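Local coordinates for hemerythrin-like domain-containing protein (Streptococcus mutans, PDB 2QKP) that is of unknown function but carries a C-terminal PAS domain, the part crystallised here, that may serve in sensing or signalling within a longer hemerythrin-like protein, at the interface of chains A and B. Sequence-based numbering; all coordinates share one arbitrary frame. Chains: chain A/B, Uncharacterized protein.

Contact 1: the interface of chains A and B. Residues chain A 112-113, 124, 126; chain B 23-24, 27-28.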
ATOM      1  N   ALA A 112     -12.112  -6.800  -0.839  1.00 13.27           N
ATOM      2  CA  ALA A 112     -12.023  -8.262  -0.883  1.00 14.01           C
ATOM      3  C   ALA A 112     -10.654  -8.612  -1.420  1.00 14.06           C
ATOM      4  O   ALA A 112     -10.217  -8.030  -2.438  1.00 14.97           O
ATOM      5  CB  ALA A 112     -13.099  -8.850  -1.839  1.00 13.78           C
ATOM      6  N   VAL A 113      -9.955  -9.496  -0.718  1.00 13.14           N
ATOM      7  CA  VAL A 113      -8.668  -9.996  -1.243  1.00 13.82           C
ATOM      8  C   VAL A 113      -8.969 -11.331  -1.929  1.00 14.32           C
ATOM      9  O   VAL A 113      -9.455 -12.268  -1.283  1.00 15.26           O
ATOM     10  CB  VAL A 113      -7.628 -10.185  -0.114  1.00 13.40           C
ATOM     11  CG1 VAL A 113      -6.310 -10.691  -0.668  1.00 14.49           C
ATOM     12  CG2 VAL A 113      -7.408  -8.886   0.621  1.00 13.26           C
ATOM     13  N   LEU A 124      -9.104  -6.792   3.271  1.00 13.94           N
ATOM     14  CA  LEU A 124      -8.026  -5.814   3.456  1.00 14.57           C
ATOM     15  C   LEU A 124      -8.671  -4.464   3.762  1.00 14.90           C
ATOM     16  O   LEU A 124      -9.467  -3.982   2.952  1.00 15.26           O
ATOM     17  CB  LEU A 124      -7.192  -5.743   2.161  1.00 14.79           C
ATOM     18  CG  LEU A 124      -6.200  -4.591   1.995  1.00 15.76           C
ATOM     19  CD1 LEU A 124      -5.146  -4.663   3.092  1.00 17.67           C
ATOM     20  CD2 LEU A 124      -5.571  -4.646   0.632  1.00 14.94           C
ATOM     21  N   TYR A 126      -7.804  -0.428   4.437  1.00 16.02           N
ATOM     22  CA  TYR A 126      -6.768   0.590   4.412  1.00 15.06           C
ATOM     23  C   TYR A 126      -7.373   1.979   4.557  1.00 16.25           C
ATOM     24  O   TYR A 126      -8.454   2.305   3.976  1.00 14.91           O
ATOM     25  CB  TYR A 126      -5.859   0.458   3.174  1.00 16.15           C
ATOM     26  CG  TYR A 126      -6.537   0.345   1.818  1.00 14.24           C
ATOM     27  CD1 TYR A 126      -6.725   1.481   1.023  1.00 16.03           C
ATOM     28  CD2 TYR A 126      -6.956  -0.893   1.314  1.00 15.08           C
ATOM     29  CE1 TYR A 126      -7.301   1.383  -0.229  1.00 17.65           C
ATOM     30  CE2 TYR A 126      -7.538  -1.008   0.061  1.00 16.49           C
ATOM     31  CZ  TYR A 126      -7.698   0.150  -0.705  1.00 18.19           C
ATOM     32  OH  TYR A 126      -8.294   0.076  -1.939  1.00 18.04           O
TER
ATOM     33  N   LEU B  23      -0.514 -10.760  -1.981  1.00 14.48           N
ATOM     34  CA  LEU B  23      -1.914 -10.381  -2.308  1.00 14.53           C
ATOM     35  C   LEU B  23      -2.216  -8.957  -1.855  1.00 13.63           C
ATOM     36  O   LEU B  23      -2.874  -8.169  -2.576  1.00 14.91           O
ATOM     37  CB  LEU B  23      -2.864 -11.364  -1.620  1.00 14.70           C
ATOM     38  CG  LEU B  23      -2.888 -12.726  -2.327  1.00 18.39           C
ATOM     39  CD1 LEU B  23      -3.613 -13.757  -1.431  1.00 18.46           C
ATOM     40  CD2 LEU B  23      -3.506 -12.664  -3.718  1.00 22.84           C
ATOM     41  N   ILE B  24      -1.783  -8.619  -0.642  1.00 14.32           N
ATOM     42  CA  ILE B  24      -2.055  -7.292  -0.110  1.00 13.46           C
ATOM     43  C   ILE B  24      -1.449  -6.221  -1.023  1.00 13.72           C
ATOM     44  O   ILE B  24      -2.145  -5.264  -1.447  1.00 12.69           O
ATOM     45  CB  ILE B  24      -1.576  -7.162   1.363  1.00 13.75           C
ATOM     46  CG1 ILE B  24      -2.535  -8.024   2.252  1.00 14.38           C
ATOM     47  CG2 ILE B  24      -1.621  -5.677   1.795  1.00 12.62           C
ATOM     48  CD1 ILE B  24      -2.081  -8.141   3.736  1.00 16.67           C
ATOM     49  N   HIS B  27      -3.407  -5.684  -4.064  1.00 16.58           N
ATOM     50  CA  HIS B  27      -4.771  -5.156  -3.938  1.00 16.56           C
ATOM     51  C   HIS B  27      -4.822  -3.722  -3.459  1.00 18.06           C
ATOM     52  O   HIS B  27      -5.902  -3.231  -3.131  1.00 19.93           O
ATOM     53  CB  HIS B  27      -5.645  -6.018  -3.018  1.00 17.04           C
ATOM     54  CG  HIS B  27      -6.106  -7.285  -3.661  1.00 16.04           C
ATOM     55  ND1 HIS B  27      -5.257  -8.326  -3.937  1.00 15.61           N
ATOM     56  CD2 HIS B  27      -7.329  -7.663  -4.107  1.00 15.75           C
ATOM     57  CE1 HIS B  27      -5.934  -9.306  -4.514  1.00 19.57           C
ATOM     58  NE2 HIS B  27      -7.199  -8.935  -4.608  1.00 16.72           N
ATOM     59  N   LEU B  28      -3.684  -3.055  -3.359  1.00 17.41           N
ATOM     60  CA  LEU B  28      -3.695  -1.647  -2.988  1.00 17.53           C
ATOM     61  C   LEU B  28      -3.855  -0.829  -4.275  1.00 18.09           C
ATOM     62  O   LEU B  28      -3.370  -1.231  -5.333  1.00 18.14           O
ATOM     63  CB  LEU B  28      -2.405  -1.276  -2.241  1.00 18.83           C
ATOM     64  CG  LEU B  28      -2.253  -1.940  -0.856  1.00 17.82           C
ATOM     65  CD1 LEU B  28      -0.861  -1.716  -0.397  1.00 18.76           C
ATOM     66  CD2 LEU B  28      -3.236  -1.356   0.167  1.00 19.45           C
TER
HETATM   67  O   HOH W   1      -8.305  -2.678  -2.935  1.00 24.59           O
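A:Val113 and A:Leu124, on neighbouring strands of chain A, receive the end of helix 18-25 of chain B and the residues just past it. The contact is mainly apolar. CG1 of A:Val113 reaches the CB of B:Leu23 at 3.6 Å; this methyl lies anti to the backbone N (chi1 -180°), which turns it toward the helix. A:Leu124 divides its branches: CD1 meets the CG2 methyl of B:Ile24 at 3.9 Å, while CD2 lies against the CB of B:His27 and, slightly farther off, CD2 of B:Leu28. That same B:Leu28 methyl sits over one face of the A:Tyr126 ring, 3.9 Å above its plane and displaced toward the rim, the two side chains running past each other in opposite directions. The imidazole of B:His27 turns a face to the backbone of A:Val113, whose CA stands 3.7 Å above the ring plane.

The ring of B:His27 is held within chain B: ND1 donates to the carbonyl O of B:Leu23 (2.7 Å, 151° at H), nearly in the ring plane, tying the ring back to the helix. Across the interface, a water 2.9 Å from the phenol OH of A:Tyr126 bridges to the main-chain carbonyl O of B:His27. Strands 104-114 and 120-129 thus offer one sheet surface of the PAS domain to the N-terminal helix of the partner and its exit.

Contact 2: the interface of chains A and B. Residues chain A 11, 15-16, 24; chain B 34, 42-43.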
ATOM      1  N   PHE A  11       7.973 -11.575  -5.777  1.00 16.68           N
ATOM      2  CA  PHE A  11       6.805 -10.833  -5.270  1.00 16.32           C
ATOM      3  C   PHE A  11       6.312 -10.043  -6.463  1.00 16.96           C
ATOM      4  O   PHE A  11       7.118  -9.420  -7.169  1.00 17.44           O
ATOM      5  CB  PHE A  11       7.231  -9.848  -4.185  1.00 16.42           C
ATOM      6  CG  PHE A  11       7.089 -10.358  -2.753  1.00 15.84           C
ATOM      7  CD1 PHE A  11       5.928 -10.075  -2.004  1.00 15.33           C
ATOM      8  CD2 PHE A  11       8.132 -11.070  -2.145  1.00 16.01           C
ATOM      9  CE1 PHE A  11       5.813 -10.507  -0.643  1.00 16.60           C
ATOM     10  CE2 PHE A  11       8.039 -11.498  -0.833  1.00 17.68           C
ATOM     11  CZ  PHE A  11       6.887 -11.192  -0.056  1.00 16.95           C
ATOM     12  N   TYR A  15      10.975  -9.096  -7.451  1.00 19.47           N
ATOM     13  CA  TYR A  15      11.541  -9.740  -6.269  1.00 20.16           C
ATOM     14  C   TYR A  15      11.625  -8.847  -5.058  1.00 18.45           C
ATOM     15  O   TYR A  15      11.972  -7.684  -5.171  1.00 17.24           O
ATOM     16  CB  TYR A  15      12.958 -10.236  -6.582  1.00 23.25           C
ATOM     17  CG  TYR A  15      12.940 -11.346  -7.581  1.00 27.92           C
ATOM     18  CD1 TYR A  15      13.020 -11.082  -8.948  1.00 31.78           C
ATOM     19  CD2 TYR A  15      12.824 -12.662  -7.160  1.00 30.22           C
ATOM     20  CE1 TYR A  15      12.978 -12.125  -9.874  1.00 33.91           C
ATOM     21  CE2 TYR A  15      12.784 -13.699  -8.069  1.00 34.24           C
ATOM     22  CZ  TYR A  15      12.852 -13.421  -9.414  1.00 31.55           C
ATOM     23  OH  TYR A  15      12.810 -14.465 -10.300  1.00 34.63           O
ATOM     24  N   LEU A  16      11.346  -9.420  -3.887  1.00 16.36           N
ATOM     25  CA  LEU A  16      11.576  -8.742  -2.601  1.00 15.63           C
ATOM     26  C   LEU A  16      11.970  -9.819  -1.610  1.00 14.93           C
ATOM     27  O   LEU A  16      11.574 -10.973  -1.768  1.00 15.41           O
ATOM     28  CB  LEU A  16      10.298  -8.100  -2.056  1.00 15.79           C
ATOM     29  CG  LEU A  16       9.695  -6.947  -2.871  1.00 15.22           C
ATOM     30  CD1 LEU A  16       8.326  -6.606  -2.312  1.00 14.81           C
ATOM     31  CD2 LEU A  16      10.585  -5.718  -2.841  1.00 14.66           C
ATOM     32  N   ILE A  24       8.235  -2.057   2.992  1.00 15.05           N
ATOM     33  CA  ILE A  24       7.320  -1.363   2.047  1.00 14.32           C
ATOM     34  C   ILE A  24       5.952  -1.157   2.681  1.00 13.98           C
ATOM     35  O   ILE A  24       5.415  -0.065   2.661  1.00 14.95           O
ATOM     36  CB  ILE A  24       7.227  -2.119   0.727  1.00 13.61           C
ATOM     37  CG1 ILE A  24       8.538  -1.926  -0.067  1.00 15.64           C
ATOM     38  CG2 ILE A  24       5.997  -1.630  -0.089  1.00 16.20           C
ATOM     39  CD1 ILE A  24       8.732  -2.981  -1.174  1.00 19.45           C
TER
ATOM     40  N   PHE B  34       9.822  -0.555  -6.363  1.00 18.06           N
ATOM     41  CA  PHE B  34      10.878  -0.469  -5.385  1.00 17.75           C
ATOM     42  C   PHE B  34      12.228  -0.608  -6.078  1.00 18.15           C
ATOM     43  O   PHE B  34      12.432  -1.539  -6.851  1.00 17.32           O
ATOM     44  CB  PHE B  34      10.709  -1.584  -4.341  1.00 18.57           C
ATOM     45  CG  PHE B  34      11.831  -1.637  -3.360  1.00 18.46           C
ATOM     46  CD1 PHE B  34      11.983  -0.626  -2.420  1.00 20.11           C
ATOM     47  CD2 PHE B  34      12.734  -2.681  -3.384  1.00 19.98           C
ATOM     48  CE1 PHE B  34      13.054  -0.650  -1.500  1.00 20.94           C
ATOM     49  CE2 PHE B  34      13.800  -2.721  -2.465  1.00 20.14           C
ATOM     50  CZ  PHE B  34      13.947  -1.711  -1.546  1.00 20.37           C
ATOM     51  N   GLN B  42      13.909  -3.466  -8.564  1.00 21.34           N
ATOM     52  CA  GLN B  42      13.724  -4.833  -8.081  1.00 20.76           C
ATOM     53  C   GLN B  42      12.308  -5.397  -8.287  1.00 19.17           C
ATOM     54  O   GLN B  42      12.106  -6.597  -8.478  1.00 18.95           O
ATOM     55  CB  GLN B  42      14.016  -4.880  -6.588  1.00 21.17           C
ATOM     56  CG  GLN B  42      15.226  -5.664  -6.161  1.00 26.09           C
ATOM     57  CD  GLN B  42      15.239  -5.832  -4.654  1.00 28.05           C
ATOM     58  OE1 GLN B  42      16.111  -5.294  -3.971  1.00 28.29           O
ATOM     59  NE2 GLN B  42      14.224  -6.538  -4.117  1.00 20.70           N
ATOM     60  N   TYR B  43      11.336  -4.509  -8.244  1.00 17.88           N
ATOM     61  CA  TYR B  43       9.962  -4.957  -7.974  1.00 16.53           C
ATOM     62  C   TYR B  43       8.967  -3.909  -8.412  1.00 15.85           C
ATOM     63  O   TYR B  43       9.162  -2.709  -8.185  1.00 16.13           O
ATOM     64  CB  TYR B  43       9.838  -5.180  -6.462  1.00 16.51           C
ATOM     65  CG  TYR B  43       8.400  -5.229  -5.953  1.00 14.57           C
ATOM     66  CD1 TYR B  43       7.665  -6.399  -6.065  1.00 16.42           C
ATOM     67  CD2 TYR B  43       7.802  -4.090  -5.388  1.00 15.09           C
ATOM     68  CE1 TYR B  43       6.319  -6.468  -5.612  1.00 14.85           C
ATOM     69  CE2 TYR B  43       6.447  -4.145  -4.929  1.00 16.77           C
ATOM     70  CZ  TYR B  43       5.746  -5.341  -5.045  1.00 15.95           C
ATOM     71  OH  TYR B  43       4.414  -5.442  -4.629  1.00 15.00           O
TER
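The backbone of A:Tyr15, in strand 14-16, meets B:Gln42, in strand 41-44, its N donating to the B:Gln42 carbonyl O at 2.9 Å with 158° at H. The B:Gln42 side chain returns a second hydrogen bond: its amide NE2 donates to the carbonyl O of A:Tyr15 at 2.7 Å. The acceptor lies almost in the plane of the glutamine amide, but the donor stands above the carbonyl plane of A:Tyr15, 46° out of it. Main chain and side chain of one glutamine therefore grip both polar backbone atoms of one residue, which would set the register of the two segments.

Next to this pair, A:Leu16 fills the angle between two aromatic side chains. Its CD1 methyl is centred over a face of the B:Tyr43 ring, 3.7 Å from the centroid, in a CH-pi contact. The other branch, CD2, packs on the CB of B:Tyr43 and touches CD2 of B:Phe34 at 3.8 Å. With chi1 at 162° the B:Tyr43 ring points away from its own backbone N, which carries it beneath the leucine toward A:Phe11. There the backbone of A:Phe11 borders the ring, with its carbonyl carbon at the edge and in the ring plane, and its CB approaches CE1 of the tyrosine. Thus B:Tyr43 is contacted on a face by leucine and along its rim by strand 9-11 of chain A. From helix 18-27, A:Ile24 adds the end of its long branch to the other aromatic group: its CD1 methyl lies 4.0 Å from both CB and CG of B:Phe34.

Contact 1 and contact 2 lie about 17 Å apart, measured between the centres of their C-alpha atoms, and belong to one two-fold symmetric interface. Ile24 links them: the chain B copy packs in contact 1, the chain A copy in contact 2. In both, the first helix of one chain and residues next to it in sequence lie against strands of the other, 104-114 and 120-129 in contact 1 and 31-36 and 41-44 in contact 2. With the twins of both contacts, this reciprocal packing of the N-terminal regions is consistent with a PAS-type dimer, although the crystal alone does not prove it.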